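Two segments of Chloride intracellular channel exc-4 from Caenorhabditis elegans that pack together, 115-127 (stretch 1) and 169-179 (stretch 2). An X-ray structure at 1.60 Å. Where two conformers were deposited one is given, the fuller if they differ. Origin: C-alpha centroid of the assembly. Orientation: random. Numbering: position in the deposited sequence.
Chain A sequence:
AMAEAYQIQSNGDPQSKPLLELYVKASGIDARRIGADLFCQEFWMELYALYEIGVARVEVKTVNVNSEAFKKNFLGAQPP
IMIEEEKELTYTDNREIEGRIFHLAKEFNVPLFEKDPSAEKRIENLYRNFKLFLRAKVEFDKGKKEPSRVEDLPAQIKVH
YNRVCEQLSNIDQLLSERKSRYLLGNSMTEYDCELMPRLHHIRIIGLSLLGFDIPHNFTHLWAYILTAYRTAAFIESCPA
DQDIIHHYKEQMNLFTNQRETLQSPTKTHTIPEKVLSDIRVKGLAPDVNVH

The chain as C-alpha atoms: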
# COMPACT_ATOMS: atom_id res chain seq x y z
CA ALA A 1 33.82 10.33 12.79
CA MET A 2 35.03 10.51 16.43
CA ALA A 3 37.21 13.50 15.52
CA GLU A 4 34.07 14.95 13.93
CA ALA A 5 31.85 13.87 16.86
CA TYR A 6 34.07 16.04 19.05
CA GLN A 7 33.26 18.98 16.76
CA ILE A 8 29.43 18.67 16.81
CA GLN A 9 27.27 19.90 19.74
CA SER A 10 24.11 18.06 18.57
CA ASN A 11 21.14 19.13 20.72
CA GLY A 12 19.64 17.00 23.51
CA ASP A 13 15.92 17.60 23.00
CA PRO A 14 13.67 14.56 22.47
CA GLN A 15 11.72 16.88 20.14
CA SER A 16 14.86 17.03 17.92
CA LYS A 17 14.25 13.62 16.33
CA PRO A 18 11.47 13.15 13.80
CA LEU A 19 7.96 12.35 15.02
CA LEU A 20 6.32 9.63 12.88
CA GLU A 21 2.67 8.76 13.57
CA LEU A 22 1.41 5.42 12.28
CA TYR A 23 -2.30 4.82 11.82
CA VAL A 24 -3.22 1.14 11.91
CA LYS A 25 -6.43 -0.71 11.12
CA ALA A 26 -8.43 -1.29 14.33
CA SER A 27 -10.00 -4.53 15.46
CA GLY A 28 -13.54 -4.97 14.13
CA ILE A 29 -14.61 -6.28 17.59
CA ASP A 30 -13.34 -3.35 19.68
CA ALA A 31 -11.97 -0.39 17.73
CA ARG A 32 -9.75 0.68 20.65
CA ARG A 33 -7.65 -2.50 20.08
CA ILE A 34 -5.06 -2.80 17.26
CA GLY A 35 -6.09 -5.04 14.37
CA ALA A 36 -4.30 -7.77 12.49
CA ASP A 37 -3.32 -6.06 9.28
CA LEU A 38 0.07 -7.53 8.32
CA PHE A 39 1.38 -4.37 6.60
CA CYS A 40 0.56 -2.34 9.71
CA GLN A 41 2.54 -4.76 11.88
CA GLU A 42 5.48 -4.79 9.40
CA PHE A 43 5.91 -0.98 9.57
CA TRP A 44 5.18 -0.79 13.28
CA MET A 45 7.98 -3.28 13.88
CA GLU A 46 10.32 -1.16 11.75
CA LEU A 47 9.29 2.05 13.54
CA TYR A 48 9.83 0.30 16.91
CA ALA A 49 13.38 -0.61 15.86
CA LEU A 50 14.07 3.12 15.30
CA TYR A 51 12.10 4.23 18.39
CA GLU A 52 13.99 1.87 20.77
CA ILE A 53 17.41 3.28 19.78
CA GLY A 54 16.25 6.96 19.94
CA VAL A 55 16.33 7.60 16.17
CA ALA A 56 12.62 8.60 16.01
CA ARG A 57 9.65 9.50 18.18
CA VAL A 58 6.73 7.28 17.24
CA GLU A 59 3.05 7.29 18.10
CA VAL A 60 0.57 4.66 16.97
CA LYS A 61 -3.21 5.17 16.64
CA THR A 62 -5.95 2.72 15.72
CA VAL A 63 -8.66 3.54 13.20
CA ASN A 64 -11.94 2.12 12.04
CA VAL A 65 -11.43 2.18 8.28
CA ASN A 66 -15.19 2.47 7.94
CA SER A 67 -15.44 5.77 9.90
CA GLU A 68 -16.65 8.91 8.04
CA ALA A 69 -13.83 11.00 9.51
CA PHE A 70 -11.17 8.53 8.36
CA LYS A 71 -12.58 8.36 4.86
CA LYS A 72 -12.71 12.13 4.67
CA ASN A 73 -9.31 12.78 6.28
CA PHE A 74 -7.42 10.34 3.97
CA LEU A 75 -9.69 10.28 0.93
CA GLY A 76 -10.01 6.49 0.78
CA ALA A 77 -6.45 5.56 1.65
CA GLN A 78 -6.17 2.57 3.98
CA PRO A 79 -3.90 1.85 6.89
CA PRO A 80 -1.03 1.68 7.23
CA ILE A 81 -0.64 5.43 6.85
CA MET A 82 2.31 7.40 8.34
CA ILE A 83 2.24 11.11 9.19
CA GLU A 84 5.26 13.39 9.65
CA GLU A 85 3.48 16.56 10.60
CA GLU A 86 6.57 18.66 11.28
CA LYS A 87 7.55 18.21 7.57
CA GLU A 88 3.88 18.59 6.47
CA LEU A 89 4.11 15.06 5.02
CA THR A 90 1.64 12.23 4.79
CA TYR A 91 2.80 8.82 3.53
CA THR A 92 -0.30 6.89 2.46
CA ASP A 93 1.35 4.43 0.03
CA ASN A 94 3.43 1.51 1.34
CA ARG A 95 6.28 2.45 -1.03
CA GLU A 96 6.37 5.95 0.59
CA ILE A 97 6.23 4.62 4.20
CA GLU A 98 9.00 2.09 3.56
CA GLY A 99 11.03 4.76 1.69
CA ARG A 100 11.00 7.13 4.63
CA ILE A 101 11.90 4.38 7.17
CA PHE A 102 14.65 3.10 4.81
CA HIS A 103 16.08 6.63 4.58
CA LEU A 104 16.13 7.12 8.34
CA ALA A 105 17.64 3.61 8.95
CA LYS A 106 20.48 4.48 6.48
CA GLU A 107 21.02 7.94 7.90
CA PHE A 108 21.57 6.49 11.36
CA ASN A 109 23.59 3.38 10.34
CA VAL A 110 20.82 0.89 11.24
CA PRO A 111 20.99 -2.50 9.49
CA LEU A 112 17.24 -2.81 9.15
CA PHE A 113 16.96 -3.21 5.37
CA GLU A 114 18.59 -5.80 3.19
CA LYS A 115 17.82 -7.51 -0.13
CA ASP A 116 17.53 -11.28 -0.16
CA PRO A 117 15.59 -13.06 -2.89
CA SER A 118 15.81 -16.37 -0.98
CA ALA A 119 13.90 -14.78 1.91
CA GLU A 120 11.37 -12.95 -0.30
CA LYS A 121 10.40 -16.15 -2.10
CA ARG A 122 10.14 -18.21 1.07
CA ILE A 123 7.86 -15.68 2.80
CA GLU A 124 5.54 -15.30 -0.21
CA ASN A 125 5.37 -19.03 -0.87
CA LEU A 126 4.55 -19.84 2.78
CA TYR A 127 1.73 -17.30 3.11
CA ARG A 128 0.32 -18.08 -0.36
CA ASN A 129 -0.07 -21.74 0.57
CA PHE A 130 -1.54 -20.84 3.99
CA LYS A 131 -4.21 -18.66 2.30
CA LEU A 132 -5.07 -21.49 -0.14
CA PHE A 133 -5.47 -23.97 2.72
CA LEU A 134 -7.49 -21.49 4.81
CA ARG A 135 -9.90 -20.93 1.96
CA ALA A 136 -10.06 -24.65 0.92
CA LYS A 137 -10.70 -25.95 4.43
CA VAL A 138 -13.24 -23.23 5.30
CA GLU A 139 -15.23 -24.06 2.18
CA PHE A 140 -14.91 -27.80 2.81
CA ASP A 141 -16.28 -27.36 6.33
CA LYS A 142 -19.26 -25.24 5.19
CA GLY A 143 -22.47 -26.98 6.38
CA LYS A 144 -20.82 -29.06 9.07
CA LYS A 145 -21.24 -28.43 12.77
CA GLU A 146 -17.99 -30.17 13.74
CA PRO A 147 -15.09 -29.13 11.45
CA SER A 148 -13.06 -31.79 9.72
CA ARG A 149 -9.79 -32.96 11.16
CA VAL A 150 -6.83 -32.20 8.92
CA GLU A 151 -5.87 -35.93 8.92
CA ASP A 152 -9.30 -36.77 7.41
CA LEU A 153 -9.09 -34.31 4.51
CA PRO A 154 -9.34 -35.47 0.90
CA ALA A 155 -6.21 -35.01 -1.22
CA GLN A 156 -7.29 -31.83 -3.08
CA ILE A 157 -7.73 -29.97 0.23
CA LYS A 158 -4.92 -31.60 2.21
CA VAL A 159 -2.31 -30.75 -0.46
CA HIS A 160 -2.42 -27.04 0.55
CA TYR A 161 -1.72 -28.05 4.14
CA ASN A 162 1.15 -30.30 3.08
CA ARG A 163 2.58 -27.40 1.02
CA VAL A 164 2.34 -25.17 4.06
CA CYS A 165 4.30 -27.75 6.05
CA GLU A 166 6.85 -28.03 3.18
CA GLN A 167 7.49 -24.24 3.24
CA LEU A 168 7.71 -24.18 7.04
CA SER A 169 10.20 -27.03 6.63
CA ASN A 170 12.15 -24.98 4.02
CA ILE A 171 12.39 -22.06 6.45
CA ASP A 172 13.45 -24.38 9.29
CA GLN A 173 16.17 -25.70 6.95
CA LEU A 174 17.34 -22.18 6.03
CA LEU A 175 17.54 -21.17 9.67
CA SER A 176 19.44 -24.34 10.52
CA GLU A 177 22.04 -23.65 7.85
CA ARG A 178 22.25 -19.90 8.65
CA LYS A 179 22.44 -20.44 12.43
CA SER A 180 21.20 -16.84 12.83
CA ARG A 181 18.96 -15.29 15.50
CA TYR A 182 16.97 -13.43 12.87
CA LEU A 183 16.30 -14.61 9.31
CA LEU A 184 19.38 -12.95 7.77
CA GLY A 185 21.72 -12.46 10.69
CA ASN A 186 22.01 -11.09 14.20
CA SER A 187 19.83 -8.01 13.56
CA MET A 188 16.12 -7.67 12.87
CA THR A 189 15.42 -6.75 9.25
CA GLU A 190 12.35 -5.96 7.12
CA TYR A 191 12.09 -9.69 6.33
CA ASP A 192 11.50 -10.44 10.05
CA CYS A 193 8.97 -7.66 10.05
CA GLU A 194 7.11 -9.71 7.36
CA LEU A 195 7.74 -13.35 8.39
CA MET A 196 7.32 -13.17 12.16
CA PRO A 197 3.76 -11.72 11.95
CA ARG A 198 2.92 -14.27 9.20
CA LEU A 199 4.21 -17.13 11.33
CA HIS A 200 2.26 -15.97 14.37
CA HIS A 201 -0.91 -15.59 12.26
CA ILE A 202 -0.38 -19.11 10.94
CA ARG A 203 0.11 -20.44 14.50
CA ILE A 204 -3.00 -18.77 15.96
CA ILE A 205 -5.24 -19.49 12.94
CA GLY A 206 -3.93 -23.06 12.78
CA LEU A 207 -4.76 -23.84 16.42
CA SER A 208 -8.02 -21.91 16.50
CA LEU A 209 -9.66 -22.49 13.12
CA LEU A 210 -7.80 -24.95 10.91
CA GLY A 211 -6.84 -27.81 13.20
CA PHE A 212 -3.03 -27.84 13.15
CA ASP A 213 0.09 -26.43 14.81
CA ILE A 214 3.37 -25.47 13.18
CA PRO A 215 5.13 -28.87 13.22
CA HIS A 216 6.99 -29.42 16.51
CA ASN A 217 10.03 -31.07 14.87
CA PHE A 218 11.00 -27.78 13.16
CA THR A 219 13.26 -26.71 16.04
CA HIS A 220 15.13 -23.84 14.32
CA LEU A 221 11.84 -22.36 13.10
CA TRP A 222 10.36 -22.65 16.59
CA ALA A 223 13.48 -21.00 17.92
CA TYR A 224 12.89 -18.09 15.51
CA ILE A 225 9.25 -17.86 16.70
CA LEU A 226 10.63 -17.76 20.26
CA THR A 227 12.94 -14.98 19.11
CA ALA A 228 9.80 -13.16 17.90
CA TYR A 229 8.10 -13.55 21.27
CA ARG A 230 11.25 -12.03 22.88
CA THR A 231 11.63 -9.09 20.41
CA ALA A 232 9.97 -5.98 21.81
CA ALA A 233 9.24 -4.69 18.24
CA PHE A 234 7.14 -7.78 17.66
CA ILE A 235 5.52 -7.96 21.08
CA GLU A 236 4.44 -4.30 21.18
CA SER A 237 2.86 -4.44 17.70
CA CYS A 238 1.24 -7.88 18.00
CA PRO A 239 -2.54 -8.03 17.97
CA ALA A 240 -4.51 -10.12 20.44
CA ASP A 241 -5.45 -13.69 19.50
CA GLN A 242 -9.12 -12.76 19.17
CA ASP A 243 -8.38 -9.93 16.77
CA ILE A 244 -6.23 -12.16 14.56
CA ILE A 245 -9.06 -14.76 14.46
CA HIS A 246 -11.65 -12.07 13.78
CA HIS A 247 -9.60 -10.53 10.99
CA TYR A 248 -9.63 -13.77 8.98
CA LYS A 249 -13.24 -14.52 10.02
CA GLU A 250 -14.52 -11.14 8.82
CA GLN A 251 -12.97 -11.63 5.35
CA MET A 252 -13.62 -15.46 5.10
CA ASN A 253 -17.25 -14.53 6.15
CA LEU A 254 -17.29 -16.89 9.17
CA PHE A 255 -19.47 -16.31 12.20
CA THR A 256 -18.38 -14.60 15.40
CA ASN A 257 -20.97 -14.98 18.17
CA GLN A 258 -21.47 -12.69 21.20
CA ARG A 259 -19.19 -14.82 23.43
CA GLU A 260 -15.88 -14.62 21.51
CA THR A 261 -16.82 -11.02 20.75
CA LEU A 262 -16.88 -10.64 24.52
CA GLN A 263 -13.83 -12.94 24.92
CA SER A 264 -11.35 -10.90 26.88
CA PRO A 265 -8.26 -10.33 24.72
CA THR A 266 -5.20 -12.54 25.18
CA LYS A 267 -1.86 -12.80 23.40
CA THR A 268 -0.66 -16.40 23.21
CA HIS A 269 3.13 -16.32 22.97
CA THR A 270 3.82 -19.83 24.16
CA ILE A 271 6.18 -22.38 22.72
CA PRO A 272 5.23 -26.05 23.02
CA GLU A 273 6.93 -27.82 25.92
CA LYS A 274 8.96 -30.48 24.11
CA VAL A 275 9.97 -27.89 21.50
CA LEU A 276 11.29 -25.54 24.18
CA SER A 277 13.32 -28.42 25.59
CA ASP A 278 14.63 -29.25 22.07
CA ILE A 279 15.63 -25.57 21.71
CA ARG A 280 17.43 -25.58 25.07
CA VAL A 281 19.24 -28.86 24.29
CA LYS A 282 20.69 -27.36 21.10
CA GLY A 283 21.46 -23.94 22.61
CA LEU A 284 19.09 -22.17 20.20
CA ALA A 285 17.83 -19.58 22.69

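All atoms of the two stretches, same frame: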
# COMPACT_ATOMS: atom_id res chain seq x y z
N LYS A 115 18.47 -6.82 0.99
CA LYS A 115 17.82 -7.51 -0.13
C LYS A 115 18.23 -8.97 -0.17
O LYS A 115 19.41 -9.31 -0.09
CB LYS A 115 18.11 -6.83 -1.46
CG LYS A 115 17.22 -5.64 -1.76
CD LYS A 115 15.78 -6.08 -2.10
CE LYS A 115 14.86 -4.88 -2.30
NZ LYS A 115 13.48 -5.13 -1.79
N ASP A 116 17.24 -9.86 -0.20
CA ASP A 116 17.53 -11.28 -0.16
C ASP A 116 16.40 -11.97 -0.89
O ASP A 116 15.26 -12.03 -0.37
CB ASP A 116 17.62 -11.76 1.25
CG ASP A 116 17.97 -13.23 1.34
OD1 ASP A 116 17.90 -13.93 0.30
OD2 ASP A 116 18.27 -13.69 2.44
N PRO A 117 16.67 -12.45 -2.10
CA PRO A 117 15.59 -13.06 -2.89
C PRO A 117 15.22 -14.47 -2.38
O PRO A 117 14.09 -14.91 -2.57
CB PRO A 117 16.16 -13.09 -4.30
CG PRO A 117 17.64 -13.25 -4.08
CD PRO A 117 17.95 -12.46 -2.83
N SER A 118 16.13 -15.12 -1.66
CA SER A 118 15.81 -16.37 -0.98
C SER A 118 14.67 -16.12 0.01
O SER A 118 13.66 -16.81 0.01
CB SER A 118 17.03 -16.94 -0.24
OG SER A 118 16.63 -17.89 0.74
N ALA A 119 14.86 -15.10 0.84
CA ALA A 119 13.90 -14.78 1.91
C ALA A 119 12.55 -14.35 1.34
O ALA A 119 11.48 -14.77 1.82
CB ALA A 119 14.46 -13.70 2.78
N GLU A 120 12.60 -13.49 0.32
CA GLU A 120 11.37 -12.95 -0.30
C GLU A 120 10.51 -14.03 -0.93
O GLU A 120 9.27 -13.93 -0.94
CB GLU A 120 11.70 -11.91 -1.39
CG GLU A 120 12.25 -10.64 -0.82
CD GLU A 120 12.52 -9.54 -1.82
OE1 GLU A 120 12.25 -9.72 -3.02
OE2 GLU A 120 12.98 -8.46 -1.37
N LYS A 121 11.15 -15.03 -1.52
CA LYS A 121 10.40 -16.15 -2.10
C LYS A 121 9.83 -17.07 -1.02
O LYS A 121 8.71 -17.56 -1.13
CB LYS A 121 11.32 -16.95 -3.05
CG LYS A 121 11.65 -16.20 -4.34
CD LYS A 121 12.73 -16.94 -5.16
CE LYS A 121 13.73 -15.97 -5.81
NZ LYS A 121 15.05 -16.63 -6.06
N ARG A 122 10.56 -17.27 0.05
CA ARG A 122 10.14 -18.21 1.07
C ARG A 122 8.90 -17.64 1.78
O ARG A 122 7.95 -18.37 2.08
CB ARG A 122 11.25 -18.45 2.08
CG ARG A 122 12.42 -19.25 1.50
CD ARG A 122 12.08 -20.74 1.41
NE ARG A 122 13.15 -21.48 0.76
CZ ARG A 122 13.38 -21.50 -0.56
NH1 ARG A 122 12.60 -20.82 -1.40
NH2 ARG A 122 14.40 -22.21 -1.04
N ILE A 123 8.97 -16.36 2.11
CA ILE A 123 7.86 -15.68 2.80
C ILE A 123 6.60 -15.73 1.96
O ILE A 123 5.49 -16.04 2.45
CB ILE A 123 8.22 -14.22 3.15
CG1 ILE A 123 9.38 -14.20 4.18
CG2 ILE A 123 7.00 -13.39 3.67
CD1 ILE A 123 10.06 -12.81 4.43
N GLU A 124 6.71 -15.35 0.70
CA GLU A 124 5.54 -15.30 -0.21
C GLU A 124 4.97 -16.71 -0.36
O GLU A 124 3.75 -16.92 -0.31
CB GLU A 124 5.96 -14.83 -1.58
CG GLU A 124 4.83 -14.77 -2.60
CD GLU A 124 4.43 -16.14 -3.17
OE1 GLU A 124 5.28 -17.04 -3.31
OE2 GLU A 124 3.24 -16.32 -3.50
N ASN A 125 5.85 -17.70 -0.54
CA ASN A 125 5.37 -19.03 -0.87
C ASN A 125 4.64 -19.62 0.36
O ASN A 125 3.60 -20.31 0.24
CB ASN A 125 6.52 -19.94 -1.31
CG ASN A 125 6.05 -21.12 -2.17
OD1 ASN A 125 4.91 -21.52 -2.16
ND2 ASN A 125 6.98 -21.66 -2.95
N LEU A 126 5.20 -19.35 1.55
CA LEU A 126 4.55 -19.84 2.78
C LEU A 126 3.14 -19.26 2.89
O LEU A 126 2.13 -19.99 3.09
CB LEU A 126 5.37 -19.41 3.98
CG LEU A 126 4.70 -19.64 5.33
CD1 LEU A 126 4.46 -21.13 5.59
CD2 LEU A 126 5.52 -18.88 6.45
N TYR A 127 3.05 -17.93 2.81
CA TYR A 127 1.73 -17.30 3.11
C TYR A 127 0.71 -17.58 2.01
O TYR A 127 -0.47 -17.73 2.29
CB TYR A 127 1.86 -15.81 3.37
CG TYR A 127 0.70 -15.22 4.09
CD1 TYR A 127 0.37 -15.60 5.36
CD2 TYR A 127 -0.02 -14.23 3.49
CE1 TYR A 127 -0.73 -15.04 6.00
CE2 TYR A 127 -1.10 -13.65 4.09
CZ TYR A 127 -1.45 -14.05 5.33
OH TYR A 127 -2.57 -13.41 5.85
N SER A 169 9.02 -26.17 6.60
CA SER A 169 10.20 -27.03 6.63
C SER A 169 11.37 -26.35 5.92
O SER A 169 12.48 -26.37 6.44
CB SER A 169 9.96 -28.38 6.00
OG SER A 169 11.12 -29.18 6.23
N ASN A 170 11.11 -25.71 4.78
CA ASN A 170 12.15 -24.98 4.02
C ASN A 170 12.78 -23.84 4.85
O ASN A 170 14.00 -23.68 4.92
CB ASN A 170 11.60 -24.47 2.71
CG ASN A 170 11.27 -25.59 1.71
OD1 ASN A 170 11.71 -26.72 1.85
ND2 ASN A 170 10.46 -25.25 0.70
N ILE A 171 11.93 -23.09 5.52
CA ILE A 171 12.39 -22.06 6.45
C ILE A 171 13.18 -22.61 7.66
O ILE A 171 14.25 -22.07 8.03
CB ILE A 171 11.21 -21.16 6.86
CG1 ILE A 171 10.54 -20.53 5.60
CG2 ILE A 171 11.70 -20.08 7.83
CD1 ILE A 171 9.28 -19.67 5.91
N ASP A 172 12.68 -23.69 8.27
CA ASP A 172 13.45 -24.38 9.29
C ASP A 172 14.85 -24.71 8.78
O ASP A 172 15.79 -24.47 9.48
CB ASP A 172 12.76 -25.67 9.70
CG ASP A 172 13.40 -26.32 10.92
OD1 ASP A 172 13.38 -25.75 12.03
OD2 ASP A 172 13.88 -27.47 10.77
N GLN A 173 14.91 -25.27 7.56
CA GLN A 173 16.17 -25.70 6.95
C GLN A 173 17.10 -24.51 6.73
O GLN A 173 18.30 -24.58 7.05
CB GLN A 173 15.89 -26.43 5.63
CG GLN A 173 15.36 -27.85 5.86
CD GLN A 173 14.87 -28.54 4.57
OE1 GLN A 173 15.66 -28.77 3.65
NE2 GLN A 173 13.57 -28.89 4.52
N LEU A 174 16.55 -23.42 6.21
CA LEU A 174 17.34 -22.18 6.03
C LEU A 174 17.91 -21.65 7.35
O LEU A 174 19.07 -21.26 7.44
CB LEU A 174 16.46 -21.11 5.39
CG LEU A 174 17.12 -19.76 5.14
CD1 LEU A 174 18.42 -19.97 4.31
CD2 LEU A 174 16.13 -18.83 4.46
N LEU A 175 17.09 -21.63 8.39
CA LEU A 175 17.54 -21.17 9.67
C LEU A 175 18.60 -22.07 10.26
O LEU A 175 19.52 -21.60 10.95
CB LEU A 175 16.35 -21.06 10.62
CG LEU A 175 15.44 -19.87 10.37
CD1 LEU A 175 14.07 -20.10 11.12
CD2 LEU A 175 16.04 -18.48 10.81
N SER A 176 18.47 -23.38 10.01
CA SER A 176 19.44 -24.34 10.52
C SER A 176 20.79 -24.12 9.86
O SER A 176 21.82 -24.12 10.55
CB SER A 176 18.97 -25.77 10.30
OG SER A 176 18.68 -26.00 8.95
N GLU A 177 20.78 -23.96 8.55
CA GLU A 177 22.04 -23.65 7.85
C GLU A 177 22.62 -22.27 8.18
O GLU A 177 23.83 -22.14 8.33
CB GLU A 177 21.96 -23.92 6.33
CG GLU A 177 20.83 -23.26 5.55
CD GLU A 177 20.27 -24.18 4.45
OE1 GLU A 177 20.51 -25.41 4.50
OE2 GLU A 177 19.58 -23.68 3.54
N ARG A 178 21.78 -21.26 8.33
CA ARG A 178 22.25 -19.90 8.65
C ARG A 178 22.76 -19.77 10.08
O ARG A 178 23.69 -19.00 10.35
CB ARG A 178 21.16 -18.86 8.38
CG ARG A 178 21.01 -18.56 6.92
CD ARG A 178 20.14 -17.35 6.58
NE ARG A 178 20.12 -17.19 5.13
CZ ARG A 178 19.33 -16.38 4.43
NH1 ARG A 178 18.45 -15.60 5.03
NH2 ARG A 178 19.43 -16.37 3.09
N LYS A 179 22.16 -20.52 11.00
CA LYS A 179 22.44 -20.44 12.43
C LYS A 179 22.30 -19.05 13.06
O LYS A 179 22.85 -18.76 14.11
CB LYS A 179 23.84 -21.04 12.70
CG LYS A 179 23.96 -22.42 12.09
CD LYS A 179 25.26 -23.11 12.42
CE LYS A 179 25.17 -24.60 12.11
NZ LYS A 179 24.76 -24.89 10.70

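Two helices, 117-127 and 169-178, run nearly antiparallel, their N-to-C directions 153° apart, with axes that come no closer than 10.5 Å. The contact is modest: 336 Å² is buried, counting both sides. At that spacing the backbones stay apart, the nearest CA pair, Arg122 CA to Ile171 CA, lying 7.0 Å from each other, and side chains must fill the gap. Because the directions oppose, the start of the first helix meets the end of the second, which brings Asp116 to Arg178.

The polar end is a salt bridge between Asp116 and Arg178. Arg178 NH2 donates to Asp116 OD2 at 3.0 Å, and Arg178 NH1 adds a weak bond to the same Asp116 OD2 at 3.2 Å. The carboxylate oxygen thus sits at the edge of the guanidinium, near its plane, where both nitrogens can reach it. Arginine suits the place because its chain is long: with chi1 m and chi2 and chi3 t, Arg178 extends from the last turn of its helix across to the other stretch.

Asp116 does two jobs with its two oxygens. It holds the N-cap position, where the first amides of a helix lack backbone acceptors, and Asp116 OD1 takes weak capping bonds from Ser118 N at 2.9 Å and Ala119 N at 3.3 Å. That leaves OD2 for the arginine. A short acid with chi1 t serves both ends of this arrangement, so the residue that starts one helix also ties it to the finish of the other.

Next to the bridge, small and apolar groups meet. Ser118 points toward the partner, and Ser118 OG lies 3.9 Å from Leu174 CD2 and 4.0 Å from Arg178 NH2; the compact serine leaves room for both the leucine methyl and the guanidinium to come near its hydroxyl. Leu174, with chi1 t and chi2 p, also points its CA-to-CB bond across the gap.

Midway, Arg122 contributes 77 Å², the largest covered area of any residue here, yet it forms no hydrogen bond or salt bridge across the contact. It works through packing. Arg122 CB lies 4.1 Å from Ile171 CG1, while farther out Arg122 NE lies 3.9 Å from Asn170 CB. With chi1 and chi2 both m, the side chain runs along the gap, its CB against isoleucine and its NE near Asn170 CB, before the guanidinium turns away from the second helix.

The apolar anchor is Leu126 with Ile171, both buried: Leu126 CD2 approaches Ile171 CD1 at 3.9 Å. Ile171 leaves its backbone sideways, but chi1 m and chi2 t bring its end nearer, so an extended branch makes up for the direction of its first bond.

On the first helix the contacting residues 118, 122 and 126 recur every four positions, as do 170, 174 and 178 on the second, with Ile171 beside them. Each helix offers a four-residue repeat, with the salt bridge at one end of the contact and the Leu126-Ile171 pair at the other.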